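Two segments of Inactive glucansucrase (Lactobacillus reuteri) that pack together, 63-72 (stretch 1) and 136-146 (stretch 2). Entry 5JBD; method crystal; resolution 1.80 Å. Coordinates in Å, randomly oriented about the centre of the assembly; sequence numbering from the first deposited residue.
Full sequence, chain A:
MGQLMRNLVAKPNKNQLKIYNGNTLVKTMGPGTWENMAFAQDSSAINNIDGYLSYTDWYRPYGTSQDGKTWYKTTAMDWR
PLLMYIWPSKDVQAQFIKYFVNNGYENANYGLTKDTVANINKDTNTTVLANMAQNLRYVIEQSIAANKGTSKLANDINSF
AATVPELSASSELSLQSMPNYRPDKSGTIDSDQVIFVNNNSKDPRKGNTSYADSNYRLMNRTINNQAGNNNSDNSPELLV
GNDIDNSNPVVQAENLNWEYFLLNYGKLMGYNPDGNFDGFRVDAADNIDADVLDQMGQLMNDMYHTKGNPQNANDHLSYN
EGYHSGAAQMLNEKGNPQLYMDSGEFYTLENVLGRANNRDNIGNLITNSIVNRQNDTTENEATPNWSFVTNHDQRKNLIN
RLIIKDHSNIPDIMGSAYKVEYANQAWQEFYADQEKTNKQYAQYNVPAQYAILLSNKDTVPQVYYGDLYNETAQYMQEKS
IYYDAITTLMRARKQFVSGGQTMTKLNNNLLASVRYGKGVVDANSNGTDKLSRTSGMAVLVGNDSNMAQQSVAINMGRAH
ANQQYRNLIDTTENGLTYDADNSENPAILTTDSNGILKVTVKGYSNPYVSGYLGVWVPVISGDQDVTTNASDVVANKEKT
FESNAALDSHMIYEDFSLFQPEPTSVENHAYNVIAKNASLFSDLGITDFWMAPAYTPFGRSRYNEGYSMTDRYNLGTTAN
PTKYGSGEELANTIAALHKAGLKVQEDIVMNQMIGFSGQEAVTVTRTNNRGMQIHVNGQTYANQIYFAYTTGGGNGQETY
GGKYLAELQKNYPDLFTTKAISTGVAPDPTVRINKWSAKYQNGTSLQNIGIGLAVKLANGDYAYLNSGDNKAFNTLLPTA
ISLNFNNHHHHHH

Stretch 1, residues 63-72: GTSQDGKTWY
Stretch 2 (136-146) LRYVIEQSIAA

Residues 136-146 are helical throughout, within a longer helix. Residues 63-72 form a tight hairpin-like loop. Its ends are paired by Thr64 N to Tyr72 O and Tyr72 N to Thr64 O, both 3.0 Å. The closest CA pair is Gln66 CA to Tyr138 CA, 4.3 Å. Together the segments bury 446 Å².

Ser65 is extended (-147/144) with chi1 t. This places its OG inside the loop, where it accepts from Gly68 N (2.9 Å) and Asp67 N (3.2 Å) and donates to Thr70 O (2.8 Å). Asp67 (-140/-3) has its CA-to-CB bond pointing away from the helix. With chi1 p, its OD1 accepts from Lys69 N (3.0 Å) and Thr70 N (3.1 Å). These two side chains brace the loop rather than bond to the helix.

Tyr138 adopts chi1 m, chi2 -35°. Its ring has Gly68 CA over one face, 3.3 Å from Tyr138 CZ. Gly68 is at phi/psi 81/1; an ideal CB would lie 3.0 Å from Tyr138 CE2, a clash. Ser65 O sits at the ring edge, 3.3 Å from Tyr138 CD1. Trp71, chi1 m and chi2 80°, brings CZ2 to 4.1 Å from Tyr138 CE1, an apolar contact at that ring's edge.

One hydrogen bond crosses the contact: Gln142 NE2 donates to Gln66 O at 2.9 Å and 164°. Gln142 is m, t with chi3 20°, and its OE1 is bonded elsewhere in the structure.

Gln66 (-90/-14) is m, t with chi3 36°. The extended chain runs along the helix: its CG is 3.8 Å from Glu141 O, and its NE2 is 3.4 Å from Ala145 CB. The Glu141 CA-to-CB bond points toward the loop, and the side chain bends as m, m, bringing OE1 to 3.7 Å from Thr64 OG1. Its CG lies 3.3 Å from Ser65 O, and both carboxylate oxygens are bonded elsewhere in the structure.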

ATOM      1  N   GLY A  63      18.575 -45.359   8.250  1.00 36.62           N
ATOM      2  CA  GLY A  63      17.939 -46.355   7.385  1.00 37.24           C
ATOM      3  C   GLY A  63      16.429 -46.387   7.533  1.00 37.48           C
ATOM      4  O   GLY A  63      15.880 -45.702   8.393  1.00 37.96           O
ATOM      5  N   THR A  64      15.782 -47.191   6.685  1.00 37.91           N
ATOM      6  CA  THR A  64      14.332 -47.373   6.673  1.00 38.19           C
ATOM      7  C   THR A  64      13.954 -48.824   6.366  1.00 38.98           C
ATOM      8  O   THR A  64      14.774 -49.613   5.879  1.00 39.66           O
ATOM      9  CB  THR A  64      13.645 -46.471   5.616  1.00 37.51           C
ATOM     10  OG1 THR A  64      14.012 -46.902   4.301  1.00 37.91           O
ATOM     11  CG2 THR A  64      14.021 -45.040   5.791  1.00 37.22           C
ATOM     12  N   SER A  65      12.706 -49.177   6.664  1.00 39.74           N
ATOM     13  CA  SER A  65      12.220 -50.541   6.463  1.00 41.98           C
ATOM     14  C   SER A  65      10.746 -50.568   6.095  1.00 41.89           C
ATOM     15  O   SER A  65       9.960 -49.778   6.601  1.00 40.49           O
ATOM     16  CB  SER A  65      12.424 -51.375   7.736  1.00 42.80           C
ATOM     17  OG  SER A  65      11.945 -52.701   7.578  1.00 44.14           O
ATOM     18  N   GLN A  66      10.394 -51.500   5.218  1.00 42.74           N
ATOM     19  CA  GLN A  66       9.010 -51.756   4.852  1.00 44.53           C
ATOM     20  C   GLN A  66       8.315 -52.797   5.726  1.00 46.54           C
ATOM     21  O   GLN A  66       7.087 -52.912   5.641  1.00 46.64           O
ATOM     22  CB  GLN A  66       8.926 -52.236   3.410  1.00 45.84           C
ATOM     23  CG  GLN A  66       9.316 -51.191   2.382  1.00 46.04           C
ATOM     24  CD  GLN A  66       9.147 -51.707   0.966  1.00 47.86           C
ATOM     25  OE1 GLN A  66       8.222 -52.463   0.683  1.00 48.14           O
ATOM     26  NE2 GLN A  66      10.071 -51.341   0.084  1.00 48.80           N
ATOM     27  N   ASP A  67       9.069 -53.565   6.530  1.00 48.52           N
ATOM     28  CA  ASP A  67       8.470 -54.637   7.355  1.00 49.93           C
ATOM     29  C   ASP A  67       8.990 -54.850   8.794  1.00 50.84           C
ATOM     30  O   ASP A  67       8.445 -55.691   9.507  1.00 53.13           O
ATOM     31  CB  ASP A  67       8.558 -55.950   6.584  1.00 52.49           C
ATOM     32  CG  ASP A  67       9.998 -56.360   6.253  1.00 51.65           C
ATOM     33  OD1 ASP A  67      10.979 -55.668   6.602  1.00 52.45           O
ATOM     34  OD2 ASP A  67      10.157 -57.415   5.651  1.00 54.95           O
ATOM     35  N   GLY A  68      10.000 -54.094   9.228  1.00 50.72           N
ATOM     36  CA  GLY A  68      10.623 -54.300  10.539  1.00 51.47           C
ATOM     37  C   GLY A  68      11.659 -55.416  10.590  1.00 53.92           C
ATOM     38  O   GLY A  68      12.239 -55.651  11.647  1.00 55.23           O
ATOM     39  N   LYS A  69      11.913 -56.069   9.451  1.00 53.52           N
ATOM     40  CA  LYS A  69      12.780 -57.247   9.352  1.00 55.67           C
ATOM     41  C   LYS A  69      14.043 -56.897   8.564  1.00 53.17           C
ATOM     42  O   LYS A  69      15.170 -57.002   9.088  1.00 53.72           O
ATOM     43  CB  LYS A  69      11.957 -58.397   8.701  1.00 58.60           C
ATOM     44  CG  LYS A  69      11.048 -59.075   9.717  1.00 63.47           C
ATOM     45  CD  LYS A  69       9.843 -59.758   9.081  1.00 67.99           C
ATOM     46  CE  LYS A  69       9.093 -60.615  10.097  1.00 72.08           C
ATOM     47  NZ  LYS A  69       8.418 -59.781  11.139  1.00 73.44           N
ATOM     48  N   THR A  70      13.850 -56.392   7.348  1.00 49.96           N
ATOM     49  CA  THR A  70      14.950 -55.970   6.484  1.00 48.69           C
ATOM     50  C   THR A  70      15.062 -54.432   6.435  1.00 47.01           C
ATOM     51  O   THR A  70      14.076 -53.740   6.160  1.00 48.20           O
ATOM     52  CB  THR A  70      14.737 -56.535   5.070  1.00 48.91           C
ATOM     53  OG1 THR A  70      14.591 -57.960   5.152  1.00 48.82           O
ATOM     54  CG2 THR A  70      15.913 -56.195   4.151  1.00 48.39           C
ATOM     55  N   TRP A  71      16.264 -53.915   6.705  1.00 45.62           N
ATOM     56  CA  TRP A  71      16.531 -52.475   6.798  1.00 44.33           C
ATOM     57  C   TRP A  71      17.515 -52.091   5.717  1.00 43.45           C
ATOM     58  O   TRP A  71      18.493 -52.795   5.503  1.00 44.39           O
ATOM     59  CB  TRP A  71      17.106 -52.119   8.177  1.00 43.87           C
ATOM     60  CG  TRP A  71      16.079 -52.237   9.251  1.00 43.70           C
ATOM     61  CD1 TRP A  71      15.671 -53.391   9.858  1.00 45.34           C
ATOM     62  CD2 TRP A  71      15.312 -51.186   9.830  1.00 42.66           C
ATOM     63  NE1 TRP A  71      14.690 -53.123  10.778  1.00 44.72           N
ATOM     64  CE2 TRP A  71      14.444 -51.775  10.778  1.00 43.42           C
ATOM     65  CE3 TRP A  71      15.257 -49.795   9.633  1.00 41.48           C
ATOM     66  CZ2 TRP A  71      13.547 -51.024  11.535  1.00 42.28           C
ATOM     67  CZ3 TRP A  71      14.365 -49.056  10.377  1.00 40.66           C
ATOM     68  CH2 TRP A  71      13.516 -49.670  11.321  1.00 41.66           C
ATOM     69  N   TYR A  72      17.249 -50.986   5.032  1.00 42.00           N
ATOM     70  CA  TYR A  72      18.143 -50.461   3.999  1.00 41.47           C
ATOM     71  C   TYR A  72      18.650 -49.088   4.395  1.00 41.25           C
ATOM     72  O   TYR A  72      17.866 -48.216   4.800  1.00 40.41           O
ATOM     73  CB  TYR A  72      17.427 -50.403   2.657  1.00 41.38           C
ATOM     74  CG  TYR A  72      17.036 -51.779   2.148  1.00 42.72           C
ATOM     75  CD1 TYR A  72      17.998 -52.661   1.651  1.00 43.94           C
ATOM     76  CD2 TYR A  72      15.714 -52.198   2.170  1.00 43.63           C
ATOM     77  CE1 TYR A  72      17.654 -53.929   1.175  1.00 44.63           C
ATOM     78  CE2 TYR A  72      15.352 -53.457   1.698  1.00 44.04           C
ATOM     79  CZ  TYR A  72      16.325 -54.319   1.203  1.00 45.14           C
ATOM     80  OH  TYR A  72      15.970 -55.562   0.734  1.00 46.69           O
ATOM     81  N   LEU A 136       3.011 -47.980  11.274  1.00 42.36           N
ATOM     82  CA  LEU A 136       2.627 -47.036  10.234  1.00 41.93           C
ATOM     83  C   LEU A 136       3.823 -46.613   9.370  1.00 40.43           C
ATOM     84  O   LEU A 136       3.691 -46.495   8.159  1.00 40.34           O
ATOM     85  CB  LEU A 136       1.950 -45.807  10.832  1.00 41.44           C
ATOM     86  CG  LEU A 136       1.489 -44.722   9.838  1.00 40.52           C
ATOM     87  CD1 LEU A 136       0.556 -45.270   8.763  1.00 40.73           C
ATOM     88  CD2 LEU A 136       0.832 -43.600  10.602  1.00 40.10           C
ATOM     89  N   ARG A 137       4.989 -46.416   9.978  1.00 40.23           N
ATOM     90  CA  ARG A 137       6.188 -46.119   9.198  1.00 39.11           C
ATOM     91  C   ARG A 137       6.491 -47.220   8.158  1.00 39.81           C
ATOM     92  O   ARG A 137       6.815 -46.903   7.011  1.00 38.01           O
ATOM     93  CB  ARG A 137       7.390 -45.837  10.094  1.00 38.89           C
ATOM     94  CG  ARG A 137       7.289 -44.499  10.813  1.00 38.16           C
ATOM     95  CD  ARG A 137       8.621 -44.092  11.419  1.00 38.25           C
ATOM     96  NE  ARG A 137       8.975 -44.876  12.611  1.00 39.06           N
ATOM     97  CZ  ARG A 137       8.547 -44.614  13.853  1.00 38.94           C
ATOM     98  NH1 ARG A 137       7.761 -43.578  14.122  1.00 38.46           N
ATOM     99  NH2 ARG A 137       8.928 -45.398  14.851  1.00 39.77           N
ATOM    100  N   TYR A 138       6.332 -48.491   8.545  1.00 40.18           N
ATOM    101  CA  TYR A 138       6.499 -49.622   7.614  1.00 41.58           C
ATOM    102  C   TYR A 138       5.483 -49.531   6.457  1.00 40.85           C
ATOM    103  O   TYR A 138       5.834 -49.719   5.295  1.00 40.17           O
ATOM    104  CB  TYR A 138       6.377 -50.987   8.339  1.00 42.80           C
ATOM    105  CG  TYR A 138       7.337 -51.213   9.499  1.00 44.50           C
ATOM    106  CD1 TYR A 138       8.648 -50.713   9.480  1.00 44.47           C
ATOM    107  CD2 TYR A 138       6.940 -51.946  10.625  1.00 46.50           C
ATOM    108  CE1 TYR A 138       9.521 -50.921  10.541  1.00 45.32           C
ATOM    109  CE2 TYR A 138       7.811 -52.153  11.697  1.00 47.02           C
ATOM    110  CZ  TYR A 138       9.096 -51.634  11.649  1.00 46.47           C
ATOM    111  OH  TYR A 138       9.958 -51.803  12.703  1.00 47.67           O
ATOM    112  N   VAL A 139       4.238 -49.192   6.793  1.00 41.19           N
ATOM    113  CA  VAL A 139       3.167 -49.043   5.793  1.00 41.02           C
ATOM    114  C   VAL A 139       3.434 -47.824   4.897  1.00 39.35           C
ATOM    115  O   VAL A 139       3.236 -47.898   3.695  1.00 40.05           O
ATOM    116  CB  VAL A 139       1.768 -48.989   6.464  1.00 41.51           C
ATOM    117  CG1 VAL A 139       0.667 -48.674   5.449  1.00 41.23           C
ATOM    118  CG2 VAL A 139       1.473 -50.315   7.174  1.00 42.76           C
ATOM    119  N   ILE A 140       3.948 -46.743   5.476  1.00 38.37           N
ATOM    120  CA  ILE A 140       4.371 -45.567   4.693  1.00 36.77           C
ATOM    121  C   ILE A 140       5.505 -45.941   3.710  1.00 36.83           C
ATOM    122  O   ILE A 140       5.478 -45.517   2.553  1.00 36.14           O
ATOM    123  CB  ILE A 140       4.772 -44.383   5.601  1.00 35.46           C
ATOM    124  CG1 ILE A 140       3.520 -43.784   6.243  1.00 35.20           C
ATOM    125  CG2 ILE A 140       5.486 -43.278   4.816  1.00 34.60           C
ATOM    126  CD1 ILE A 140       3.797 -42.759   7.316  1.00 34.37           C
ATOM    127  N   GLU A 141       6.497 -46.700   4.172  1.00 36.63           N
ATOM    128  CA  GLU A 141       7.613 -47.115   3.304  1.00 37.17           C
ATOM    129  C   GLU A 141       7.146 -48.041   2.176  1.00 39.25           C
ATOM    130  O   GLU A 141       7.679 -48.003   1.067  1.00 38.87           O
ATOM    131  CB  GLU A 141       8.723 -47.791   4.125  1.00 36.99           C
ATOM    132  CG  GLU A 141       9.457 -46.857   5.093  1.00 36.25           C
ATOM    133  CD  GLU A 141      10.228 -45.740   4.410  1.00 35.18           C
ATOM    134  OE1 GLU A 141      10.658 -45.910   3.251  1.00 34.86           O
ATOM    135  OE2 GLU A 141      10.429 -44.676   5.037  1.00 34.23           O
ATOM    136  N   GLN A 142       6.146 -48.874   2.451  1.00 42.24           N
ATOM    137  CA  GLN A 142       5.509 -49.653   1.386  1.00 44.07           C
ATOM    138  C   GLN A 142       4.871 -48.734   0.341  1.00 43.79           C
ATOM    139  O   GLN A 142       5.004 -48.978  -0.861  1.00 44.19           O
ATOM    140  CB  GLN A 142       4.459 -50.589   1.949  1.00 46.67           C
ATOM    141  CG  GLN A 142       5.012 -51.721   2.774  1.00 49.47           C
ATOM    142  CD  GLN A 142       3.914 -52.299   3.670  1.00 53.04           C
ATOM    143  OE1 GLN A 142       2.709 -52.121   3.409  1.00 55.71           O
ATOM    144  NE2 GLN A 142       4.316 -52.939   4.754  1.00 54.58           N
ATOM    145  N   SER A 143       4.201 -47.676   0.802  1.00 42.38           N
ATOM    146  CA  SER A 143       3.585 -46.699  -0.095  1.00 42.50           C
ATOM    147  C   SER A 143       4.621 -45.916  -0.921  1.00 41.92           C
ATOM    148  O   SER A 143       4.445 -45.748  -2.123  1.00 44.20           O
ATOM    149  CB  SER A 143       2.658 -45.756   0.687  1.00 41.28           C
ATOM    150  OG  SER A 143       2.046 -44.800  -0.162  1.00 41.20           O
ATOM    151  N   ILE A 144       5.711 -45.492  -0.291  1.00 41.58           N
ATOM    152  CA  ILE A 144       6.824 -44.837  -0.992  1.00 41.04           C
ATOM    153  C   ILE A 144       7.380 -45.746  -2.106  1.00 42.69           C
ATOM    154  O   ILE A 144       7.627 -45.276  -3.212  1.00 42.04           O
ATOM    155  CB  ILE A 144       7.962 -44.434  -0.010  1.00 41.22           C
ATOM    156  CG1 ILE A 144       7.492 -43.324   0.935  1.00 40.19           C
ATOM    157  CG2 ILE A 144       9.214 -43.972  -0.760  1.00 41.11           C
ATOM    158  CD1 ILE A 144       8.393 -43.084   2.130  1.00 39.64           C
ATOM    159  N   ALA A 145       7.563 -47.031  -1.796  1.00 44.50           N
ATOM    160  CA  ALA A 145       8.044 -48.030  -2.774  1.00 47.42           C
ATOM    161  C   ALA A 145       7.076 -48.229  -3.944  1.00 49.79           C
ATOM    162  O   ALA A 145       7.503 -48.289  -5.097  1.00 49.67           O
ATOM    163  CB  ALA A 145       8.304 -49.357  -2.099  1.00 46.48           C
ATOM    164  N   ALA A 146       5.775 -48.292  -3.643  1.00 52.16           N
ATOM    165  CA  ALA A 146       4.747 -48.422  -4.671  1.00 52.44           C
ATOM    166  C   ALA A 146       4.704 -47.193  -5.569  1.00 53.63           C
ATOM    167  O   ALA A 146       4.596 -47.326  -6.783  1.00 56.88           O
ATOM    168  CB  ALA A 146       3.384 -48.677  -4.044  1.00 53.74           C
TER